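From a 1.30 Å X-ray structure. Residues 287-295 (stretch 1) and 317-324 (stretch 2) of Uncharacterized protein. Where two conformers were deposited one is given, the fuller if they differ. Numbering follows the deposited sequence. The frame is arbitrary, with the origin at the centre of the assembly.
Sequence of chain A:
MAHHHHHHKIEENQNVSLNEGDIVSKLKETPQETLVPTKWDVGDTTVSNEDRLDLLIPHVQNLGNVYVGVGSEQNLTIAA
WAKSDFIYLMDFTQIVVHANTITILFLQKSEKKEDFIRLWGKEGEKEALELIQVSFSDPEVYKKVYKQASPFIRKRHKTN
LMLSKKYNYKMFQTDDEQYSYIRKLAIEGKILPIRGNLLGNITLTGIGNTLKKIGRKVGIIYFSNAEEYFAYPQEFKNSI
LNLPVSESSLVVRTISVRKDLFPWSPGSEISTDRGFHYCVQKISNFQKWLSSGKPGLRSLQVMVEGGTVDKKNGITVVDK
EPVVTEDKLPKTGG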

# COMPACT_ATOMS: atom_id res chain seq x y z
N GLN A 287 0.25 -18.49 -2.98
CA GLN A 287 -0.31 -19.44 -2.02
C GLN A 287 0.26 -20.85 -2.21
O GLN A 287 0.50 -21.55 -1.23
CB GLN A 287 -1.84 -19.45 -2.13
CG GLN A 287 -2.46 -18.15 -1.61
CD GLN A 287 -3.94 -18.05 -1.96
OE1 GLN A 287 -4.37 -18.65 -2.93
NE2 GLN A 287 -4.72 -17.32 -1.16
N LYS A 288 0.54 -21.24 -3.46
CA LYS A 288 1.24 -22.50 -3.70
C LYS A 288 2.63 -22.49 -3.07
O LYS A 288 3.04 -23.46 -2.41
CB LYS A 288 1.36 -22.80 -5.19
CG LYS A 288 0.06 -22.94 -5.96
CD LYS A 288 0.37 -23.15 -7.46
CE LYS A 288 -0.87 -23.48 -8.26
NZ LYS A 288 -1.48 -24.80 -7.87
N TRP A 289 3.41 -21.43 -3.31
CA TRP A 289 4.74 -21.37 -2.71
C TRP A 289 4.67 -21.45 -1.19
O TRP A 289 5.45 -22.17 -0.56
CB TRP A 289 5.48 -20.10 -3.16
CG TRP A 289 5.91 -20.20 -4.59
CD1 TRP A 289 5.22 -19.78 -5.70
CD2 TRP A 289 7.16 -20.72 -5.06
NE1 TRP A 289 5.97 -20.05 -6.84
CE2 TRP A 289 7.15 -20.61 -6.46
CE3 TRP A 289 8.28 -21.28 -4.42
CZ2 TRP A 289 8.21 -21.05 -7.24
CZ3 TRP A 289 9.33 -21.71 -5.20
CH2 TRP A 289 9.29 -21.59 -6.58
N LEU A 290 3.73 -20.73 -0.59
CA LEU A 290 3.63 -20.70 0.87
C LEU A 290 3.19 -22.04 1.44
O LEU A 290 3.49 -22.33 2.60
CB LEU A 290 2.67 -19.59 1.29
CG LEU A 290 3.13 -18.16 0.99
CD1 LEU A 290 2.02 -17.24 1.43
CD2 LEU A 290 4.43 -17.89 1.73
N SER A 291 2.45 -22.84 0.67
CA SER A 291 1.97 -24.13 1.16
C SER A 291 2.99 -25.24 0.99
O SER A 291 2.78 -26.32 1.53
CB SER A 291 0.68 -24.52 0.42
OG SER A 291 0.93 -24.82 -0.94
N SER A 292 4.07 -25.00 0.23
CA SER A 292 5.00 -26.04 -0.19
C SER A 292 5.87 -26.60 0.93
O SER A 292 6.40 -27.70 0.77
CB SER A 292 5.92 -25.47 -1.29
OG SER A 292 6.87 -24.53 -0.78
N GLY A 293 6.04 -25.89 2.05
CA GLY A 293 6.89 -26.39 3.11
C GLY A 293 8.37 -26.31 2.84
O GLY A 293 9.14 -26.99 3.52
N LYS A 294 8.80 -25.52 1.87
CA LYS A 294 10.24 -25.39 1.64
C LYS A 294 10.86 -24.73 2.87
O LYS A 294 10.49 -23.61 3.21
CB LYS A 294 10.53 -24.56 0.39
CG LYS A 294 10.21 -25.27 -0.91
CD LYS A 294 10.19 -24.32 -2.09
CE LYS A 294 10.08 -25.06 -3.42
NZ LYS A 294 11.38 -25.59 -3.90
N PRO A 295 11.81 -25.38 3.55
CA PRO A 295 12.31 -24.81 4.81
C PRO A 295 13.03 -23.49 4.57
O PRO A 295 13.86 -23.36 3.67
CB PRO A 295 13.26 -25.89 5.34
CG PRO A 295 13.55 -26.74 4.17
CD PRO A 295 12.35 -26.72 3.29
N VAL A 317 8.12 -11.38 -13.16
CA VAL A 317 6.84 -12.04 -12.91
C VAL A 317 7.16 -13.42 -12.37
O VAL A 317 7.85 -14.19 -13.04
CB VAL A 317 6.01 -12.16 -14.19
CG1 VAL A 317 4.71 -12.91 -13.92
CG2 VAL A 317 5.79 -10.80 -14.85
N VAL A 318 6.65 -13.75 -11.19
CA VAL A 318 6.77 -15.12 -10.70
C VAL A 318 5.58 -15.89 -11.26
O VAL A 318 4.46 -15.81 -10.71
CB VAL A 318 6.85 -15.22 -9.17
CG1 VAL A 318 6.85 -16.69 -8.74
CG2 VAL A 318 8.11 -14.53 -8.66
N ASP A 319 5.81 -16.60 -12.36
CA ASP A 319 4.77 -17.32 -13.05
C ASP A 319 4.99 -18.83 -13.02
O ASP A 319 4.20 -19.57 -13.61
CB ASP A 319 4.63 -16.82 -14.50
CG ASP A 319 5.96 -16.75 -15.24
OD1 ASP A 319 7.00 -17.20 -14.71
OD2 ASP A 319 5.97 -16.21 -16.37
N LYS A 320 6.03 -19.30 -12.33
CA LYS A 320 6.36 -20.71 -12.20
C LYS A 320 6.05 -21.16 -10.79
O LYS A 320 5.90 -20.35 -9.88
CB LYS A 320 7.84 -20.94 -12.51
CG LYS A 320 8.21 -20.65 -13.97
CD LYS A 320 9.72 -20.77 -14.26
CE LYS A 320 10.52 -19.59 -13.72
NZ LYS A 320 11.96 -19.65 -14.11
N GLU A 321 5.96 -22.46 -10.61
CA GLU A 321 5.48 -23.00 -9.36
C GLU A 321 6.54 -23.80 -8.64
O GLU A 321 7.50 -24.29 -9.24
CB GLU A 321 4.25 -23.88 -9.62
CG GLU A 321 3.14 -23.08 -10.18
CD GLU A 321 1.94 -23.90 -10.57
OE1 GLU A 321 1.99 -25.15 -10.49
OE2 GLU A 321 0.94 -23.28 -10.97
N PRO A 322 6.38 -23.96 -7.33
CA PRO A 322 7.38 -24.70 -6.56
C PRO A 322 7.44 -26.12 -7.07
O PRO A 322 6.41 -26.75 -7.34
CB PRO A 322 6.84 -24.63 -5.13
CG PRO A 322 5.37 -24.40 -5.29
CD PRO A 322 5.28 -23.48 -6.47
N VAL A 323 8.65 -26.61 -7.24
CA VAL A 323 8.88 -28.01 -7.57
C VAL A 323 9.29 -28.70 -6.29
O VAL A 323 10.14 -28.19 -5.54
CB VAL A 323 9.96 -28.15 -8.67
CG1 VAL A 323 10.23 -29.61 -8.97
CG2 VAL A 323 9.52 -27.41 -9.92
N VAL A 324 8.66 -29.85 -6.01
CA VAL A 324 8.90 -30.57 -4.77
C VAL A 324 10.29 -31.19 -4.78
O VAL A 324 10.72 -31.79 -5.77
CB VAL A 324 7.81 -31.64 -4.56
O HOH W 1 -0.33 -26.33 -10.28
O HOH W 2 10.90 -24.77 -7.25

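How does the exposed K288 reach the other stretch? Its CA-to-CB bond points toward stretch 2, and an m, t, t, m side chain carries its end to the E321 carboxylate, with K288 CE 3.3 Å from E321 OE2. The charges do not pair directly: K288 NZ lies 4.2 Å from E321 OE2, beyond a salt bridge. Water 1 joins them instead, accepting from K288 NZ at 3.1 Å and donating to E321 OE1 at 2.6 Å. Long, flexible, charged chains suit this solvent-facing margin.

What makes W289 the centre of the contact? Its CB leaves sideways, but with chi1 at -73° and chi2 at 92° the indole comes nearer to stretch 2. At its edge, W289 NE1 donates a hydrogen bond to K320 O (3.1 Å, 147°), giving the polar atom of a buried side chain a partner. Over one face lies P322: P322 CD sits 3.4 Å from the centroid of the W289 five-membered ring, only 11° off the normal, a CH-pi contact. Proline offers a compact, rigid ring for such packing, and P322 has 98 Å² covered by stretch 1. The buried V318 also packs nearby, V318 CG1 lying 4.0 Å from W289 NE1.

What does S292 bring to the contact? S292 OG bonds back to W289 O at 2.8 Å, while S292 CB touches P322 CB at 4.0 Å. G293 then leaves helical geometry with a positive phi of 74°, a conformation that favours glycine.

What does K294 add after G293? Its side chain, t at chi2 and chi3 and m at chi4, lays K294 CE 3.7 Å from P322 CB and brings K294 NZ to V323 O, a weak hydrogen bond of 3.3 Å. Water 2 accepts from V323 N at 2.9 Å and, weakly, from K294 NZ at 3.5 Å. Lysine suits the place because its CE can rest against P322 while NZ reaches the backbone.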